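Local structure of alcohol dehydrogenase (Comamonas sp. 26, 6ZDZ) at residues A[91-96]-A[106-111]; A[34-39]-A[58-63]. The protein probably catalyses the NAD(P)-dependent interconversion of alcohols and carbonyl compounds, as a member of the short-chain dehydrogenase family with a Rossmann fold. All coordinates share one frame; numbering follows the deposited sequence.

In the fold
Both contacts belong to one Rossmann-type domain and follow each other along the chain: contact 2 closes within 34-63 before contact 1 opens at 91. Contact 2 pairs strands 31-35 and 56-60 at one margin of the parallel sheet. Contact 1 joins the loop after strand 82-87 to helix 102-130. Their centres lie about 18 Å apart, yet they meet where Leu63, beyond strand 56-60, reaches the helix: its CB is 3.6 Å from Leu111 CD2. Three of the sheet's strands thus lead into the two contacts. In this family the loops after such strands line the cofactor cleft, consistent with the sulfate held in contact 2.

Contact 1: A[91-96]-A[106-111]; sequences MGQSGA and DRLVML
The Gly92 peptide meets helix 102-130 at its carbonyl oxygen, 3.7 Å from Leu108 CD1. Leu108 CD2 packs against the aliphatic stem of Gln93, 3.9 Å from CB, the two side chains crossing at about a right angle. The amide beyond that stem has its own fixture, since Gln93 OE1 accepts a hydrogen bond from Tyr153 N and a weak one from Ile152 N. The end of Arg107 leads away, while Arg107 CB comes to 4.0 Å from Met91 CE.

Met91 and Leu108 share the larger part of the contact. In Met91, CG stands anti to the backbone N (chi1 174°) and the chain then bends at chi2 (82°), which lays the thioether along the helix. The shortest approach is Met91 CG to Leu108 CD1, 3.5 Å. Leu111 CD1 comes from another side, 3.8 Å from Met91 SD, while Met91 CE ends 3.8 Å from Leu108 N.

The segment 91-96 directly follows the NNAG motif of short-chain dehydrogenases, in the loop between strand 82-87 and helix 102-130. Met91 O adds a polar tie to this helix by accepting a hydrogen bond from Asn112 ND2. With CG, SD and CE gone, an alanine here would probably open a gap over Leu108, whose CD1 would lose the methionine CG, and leave Leu111 CD1 with CB as its remaining neighbour from this residue. Elsewhere on the helix, Asp106 forms a salt bridge with Arg118 of the second subunit, and Val109 packs on Thr114 of that subunit.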
loop_
_atom_site.group_PDB
_atom_site.type_symbol
_atom_site.label_atom_id
_atom_site.label_comp_id
_atom_site.label_asym_id
_atom_site.label_seq_id
_atom_site.Cartn_x
_atom_site.Cartn_y
_atom_site.Cartn_z
ATOM N N MET A 91 5.419 -9.691 9.705
ATOM C CA MET A 91 6.493 -9.489 8.741
ATOM C C MET A 91 6.895 -8.019 8.694
ATOM O O MET A 91 6.078 -7.153 8.358
ATOM C CB MET A 91 6.048 -9.974 7.364
ATOM C CG MET A 91 7.033 -9.694 6.243
ATOM S SD MET A 91 8.364 -10.900 6.118
ATOM C CE MET A 91 9.218 -10.300 4.662
ATOM N N GLY A 92 8.153 -7.740 9.027
ATOM C CA GLY A 92 8.674 -6.387 8.997
ATOM C C GLY A 92 9.780 -6.197 7.980
ATOM O O GLY A 92 10.074 -7.104 7.196
ATOM N N GLN A 93 10.405 -5.023 7.985
ATOM C CA GLN A 93 11.456 -4.691 7.035
ATOM C C GLN A 93 12.817 -4.784 7.712
ATOM O O GLN A 93 12.976 -4.385 8.872
ATOM C CB GLN A 93 11.242 -3.289 6.458
ATOM C CG GLN A 93 12.109 -2.959 5.253
ATOM C CD GLN A 93 11.722 -1.640 4.603
ATOM O OE1 GLN A 93 10.645 -1.103 4.860
ATOM N NE2 GLN A 93 12.600 -1.117 3.754
ATOM N N SER A 94 13.800 -5.308 6.978
ATOM C CA SER A 94 15.148 -5.520 7.506
ATOM C C SER A 94 16.012 -4.316 7.155
ATOM O O SER A 94 16.673 -4.278 6.115
ATOM C CB SER A 94 15.740 -6.814 6.960
ATOM O OG SER A 94 16.980 -7.114 7.581
ATOM N N GLY A 95 16.007 -3.317 8.036
ATOM C CA GLY A 95 16.917 -2.196 7.905
ATOM C C GLY A 95 16.507 -1.169 6.869
ATOM O O GLY A 95 15.336 -0.779 6.793
ATOM N N ALA A 96 17.471 -0.723 6.066
ATOM C CA ALA A 96 17.268 0.379 5.140
ATOM C C ALA A 96 16.724 -0.122 3.804
ATOM O O ALA A 96 16.635 -1.324 3.544
ATOM C CB ALA A 96 18.572 1.146 4.929
ATOM N N ASP A 106 9.119 -8.681 -2.558
ATOM C CA ASP A 106 8.005 -9.550 -2.926
ATOM C C ASP A 106 7.313 -10.113 -1.692
ATOM O O ASP A 106 6.086 -10.039 -1.563
ATOM C CB ASP A 106 8.505 -10.688 -3.818
ATOM C CG ASP A 106 8.589 -10.295 -5.278
ATOM O OD1 ASP A 106 8.201 -9.157 -5.617
ATOM O OD2 ASP A 106 9.042 -11.129 -6.092
ATOM N N ARG A 107 8.094 -10.682 -0.770
ATOM C CA ARG A 107 7.519 -11.310 0.414
ATOM C C ARG A 107 6.890 -10.280 1.344
ATOM O O ARG A 107 5.839 -10.537 1.943
ATOM C CB ARG A 107 8.596 -12.110 1.147
ATOM C CG ARG A 107 9.106 -13.310 0.365
ATOM C CD ARG A 107 10.332 -13.921 1.021
ATOM N NE ARG A 107 10.690 -15.201 0.418
ATOM C CZ ARG A 107 11.877 -15.783 0.551
ATOM N NH1 ARG A 107 12.828 -15.192 1.262
ATOM N NH2 ARG A 107 12.117 -16.951 -0.031
ATOM N N LEU A 108 7.521 -9.110 1.479
ATOM C CA LEU A 108 7.000 -8.080 2.372
ATOM C C LEU A 108 5.661 -7.547 1.876
ATOM O O LEU A 108 4.714 -7.396 2.656
ATOM C CB LEU A 108 8.022 -6.950 2.509
ATOM C CG LEU A 108 7.770 -5.858 3.551
ATOM C CD1 LEU A 108 7.280 -6.449 4.857
ATOM C CD2 LEU A 108 9.041 -5.054 3.779
ATOM N N VAL A 109 5.563 -7.256 0.578
ATOM C CA VAL A 109 4.312 -6.747 0.029
ATOM C C VAL A 109 3.249 -7.837 0.020
ATOM O O VAL A 109 2.073 -7.581 0.301
ATOM C CB VAL A 109 4.543 -6.166 -1.377
ATOM C CG1 VAL A 109 3.224 -5.733 -1.995
ATOM C CG2 VAL A 109 5.518 -4.999 -1.311
ATOM N N MET A 110 3.642 -9.071 -0.300
ATOM C CA MET A 110 2.682 -10.168 -0.349
ATOM C C MET A 110 2.056 -10.415 1.020
ATOM O O MET A 110 0.833 -10.537 1.144
ATOM C CB MET A 110 3.365 -11.434 -0.869
ATOM C CG MET A 110 2.506 -12.683 -0.821
ATOM S SD MET A 110 1.457 -12.838 -2.278
ATOM C CE MET A 110 1.153 -14.607 -2.294
ATOM N N LEU A 111 2.884 -10.482 2.066
ATOM C CA LEU A 111 2.378 -10.825 3.392
ATOM C C LEU A 111 1.588 -9.686 4.025
ATOM O O LEU A 111 0.626 -9.939 4.760
ATOM C CB LEU A 111 3.534 -11.229 4.307
ATOM C CG LEU A 111 4.114 -12.624 4.082
ATOM C CD1 LEU A 111 5.381 -12.820 4.897
ATOM C CD2 LEU A 111 3.083 -13.682 4.431
#

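Contact 2: A[34-39]-A[58-63]; sequences VARDKV and VIQADL. Unlike the reference sequence in segment 34-39: Val39 (reference Ala). With SO4 (sulfate ion), chain C.
A chi2 of -80° bends the Gln60 side chain back, and its amide ends beside Arg36 O, where NE2 donates at 3.2 Å. The bond is nearly straight (171° at the hydrogen), and the oxygen lies almost in the amide plane. Gln60 CG also rests 3.8 Å from Lys38 CB. Val34 splits its branches: CG1 reaches Ala61 CB at 3.9 Å, whereas CG2 lies beside Ile59 CB.

The backbones run parallel, Ala35 N donating to Ile59 O (3.3 Å) and Ala61 N to Ala35 O (3.0 Å). Just past the strand, Arg36 N and Asp37 N grip a sulfate, at 2.7 Å to its O3 and 3.0 Å to its O2 respectively; Ser13 OG binds it too. An anion held here is consistent with the site that takes the 2'-phosphate of NADP(H) in relatives. Asp37 is the N-cap of helix 38-52.

Strand 31-35, helix 38-52 and strand 56-60 form a beta-alpha-beta unit, in which Ala35 and Val58 touch Met41 of the helix. Two further elements flank this unit: helix 66-78, whose Val72 packs on Val34 and Ala61, and strand 6-10, so that strand 31-35 runs between strands 6-10 and 56-60.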
loop_
_atom_site.group_PDB
_atom_site.type_symbol
_atom_site.label_atom_id
_atom_site.label_comp_id
_atom_site.label_asym_id
_atom_site.label_seq_id
_atom_site.Cartn_x
_atom_site.Cartn_y
_atom_site.Cartn_z
ATOM N N VAL A 34 -3.789 -20.058 11.458
ATOM C CA VAL A 34 -3.016 -20.099 10.223
ATOM C C VAL A 34 -1.674 -19.439 10.497
ATOM O O VAL A 34 -1.626 -18.283 10.938
ATOM C CB VAL A 34 -3.745 -19.396 9.068
ATOM C CG1 VAL A 34 -2.909 -19.450 7.795
ATOM C CG2 VAL A 34 -5.117 -20.019 8.845
ATOM N N ALA A 35 -0.592 -20.165 10.235
ATOM C CA ALA A 35 0.747 -19.623 10.417
ATOM C C ALA A 35 1.744 -20.528 9.711
ATOM O O ALA A 35 1.462 -21.696 9.426
ATOM C CB ALA A 35 1.112 -19.485 11.899
ATOM N N ARG A 36 2.918 -19.960 9.433
ATOM C CA ARG A 36 4.012 -20.722 8.849
ATOM C C ARG A 36 4.678 -21.629 9.876
ATOM O O ARG A 36 5.135 -22.724 9.531
ATOM C CB ARG A 36 5.029 -19.759 8.242
ATOM C CG ARG A 36 6.199 -20.404 7.523
ATOM C CD ARG A 36 7.144 -19.327 7.014
ATOM N NE ARG A 36 8.489 -19.831 6.766
ATOM C CZ ARG A 36 9.580 -19.074 6.791
ATOM N NH1 ARG A 36 9.479 -17.781 7.067
ATOM N NH2 ARG A 36 10.771 -19.607 6.551
ATOM N N ASP A 37 4.728 -21.196 11.134
ATOM C CA ASP A 37 5.374 -21.946 12.211
ATOM C C ASP A 37 4.345 -22.897 12.808
ATOM O O ASP A 37 3.549 -22.512 13.669
ATOM C CB ASP A 37 5.940 -20.990 13.256
ATOM C CG ASP A 37 6.814 -21.685 14.286
ATOM O OD1 ASP A 37 6.666 -22.909 14.492
ATOM O OD2 ASP A 37 7.654 -20.996 14.904
ATOM N N LYS A 38 4.362 -24.150 12.348
ATOM C CA LYS A 38 3.407 -25.136 12.842
ATOM C C LYS A 38 3.728 -25.577 14.264
ATOM O O LYS A 38 2.810 -25.868 15.041
ATOM C CB LYS A 38 3.376 -26.347 11.911
ATOM C CG LYS A 38 2.314 -27.375 12.266
ATOM C CD LYS A 38 2.538 -28.680 11.521
ATOM C CE LYS A 38 1.698 -29.805 12.108
ATOM N NZ LYS A 38 2.353 -31.133 11.926
ATOM N N VAL A 39 5.013 -25.634 14.619
ATOM C CA VAL A 39 5.409 -26.164 15.923
ATOM C C VAL A 39 4.828 -25.311 17.045
ATOM O O VAL A 39 4.268 -25.831 18.017
ATOM C CB VAL A 39 6.943 -26.258 16.018
ATOM C CG1 VAL A 39 7.367 -26.638 17.428
ATOM C CG2 VAL A 39 7.472 -27.261 15.008
ATOM N N VAL A 58 -5.705 -26.226 13.021
ATOM C CA VAL A 58 -4.378 -25.671 12.779
ATOM C C VAL A 58 -4.020 -25.901 11.317
ATOM O O VAL A 58 -3.963 -27.049 10.857
ATOM C CB VAL A 58 -3.331 -26.296 13.712
ATOM C CG1 VAL A 58 -1.929 -25.899 13.282
ATOM C CG2 VAL A 58 -3.590 -25.870 15.146
ATOM N N ILE A 59 -3.781 -24.813 10.589
ATOM C CA ILE A 59 -3.406 -24.863 9.179
ATOM C C ILE A 59 -2.015 -24.262 9.028
ATOM O O ILE A 59 -1.818 -23.068 9.290
ATOM C CB ILE A 59 -4.414 -24.116 8.291
ATOM C CG1 ILE A 59 -5.817 -24.700 8.460
ATOM C CG2 ILE A 59 -3.982 -24.174 6.834
ATOM C CD1 ILE A 59 -6.870 -23.982 7.643
ATOM N N GLN A 60 -1.056 -25.083 8.611
ATOM C CA GLN A 60 0.270 -24.584 8.268
ATOM C C GLN A 60 0.234 -23.991 6.866
ATOM O O GLN A 60 -0.235 -24.638 5.922
ATOM C CB GLN A 60 1.306 -25.708 8.354
ATOM C CG GLN A 60 2.759 -25.244 8.304
ATOM C CD GLN A 60 3.238 -24.942 6.894
ATOM O OE1 GLN A 60 2.728 -25.498 5.920
ATOM N NE2 GLN A 60 4.221 -24.052 6.780
ATOM N N ALA A 61 0.727 -22.762 6.725
ATOM C CA ALA A 61 0.631 -22.067 5.449
ATOM C C ALA A 61 1.702 -20.991 5.358
ATOM O O ALA A 61 1.813 -20.145 6.253
ATOM C CB ALA A 61 -0.758 -21.447 5.269
ATOM N N ASP A 62 2.484 -21.029 4.282
ATOM C CA ASP A 62 3.388 -19.937 3.923
ATOM C C ASP A 62 2.631 -19.038 2.954
ATOM O O ASP A 62 2.501 -19.353 1.768
ATOM C CB ASP A 62 4.676 -20.473 3.306
ATOM C CG ASP A 62 5.672 -19.372 2.966
ATOM O OD1 ASP A 62 5.386 -18.186 3.237
ATOM O OD2 ASP A 62 6.750 -19.694 2.421
ATOM N N LEU A 63 2.126 -17.911 3.457
ATOM C CA LEU A 63 1.274 -17.053 2.643
ATOM C C LEU A 63 2.032 -16.302 1.555
ATOM O O LEU A 63 1.408 -15.522 0.827
ATOM C CB LEU A 63 0.522 -16.063 3.536
ATOM C CG LEU A 63 -0.451 -16.705 4.531
ATOM C CD1 LEU A 63 -1.290 -15.647 5.232
ATOM C CD2 LEU A 63 -1.337 -17.733 3.840
HETATM S S SO4 C . 4.176 -17.097 11.085
HETATM O O1 SO4 C . 3.652 -16.069 11.981
HETATM O O2 SO4 C . 4.316 -18.354 11.817
HETATM O O3 SO4 C . 3.251 -17.289 9.972
HETATM O O4 SO4 C . 5.481 -16.687 10.572
#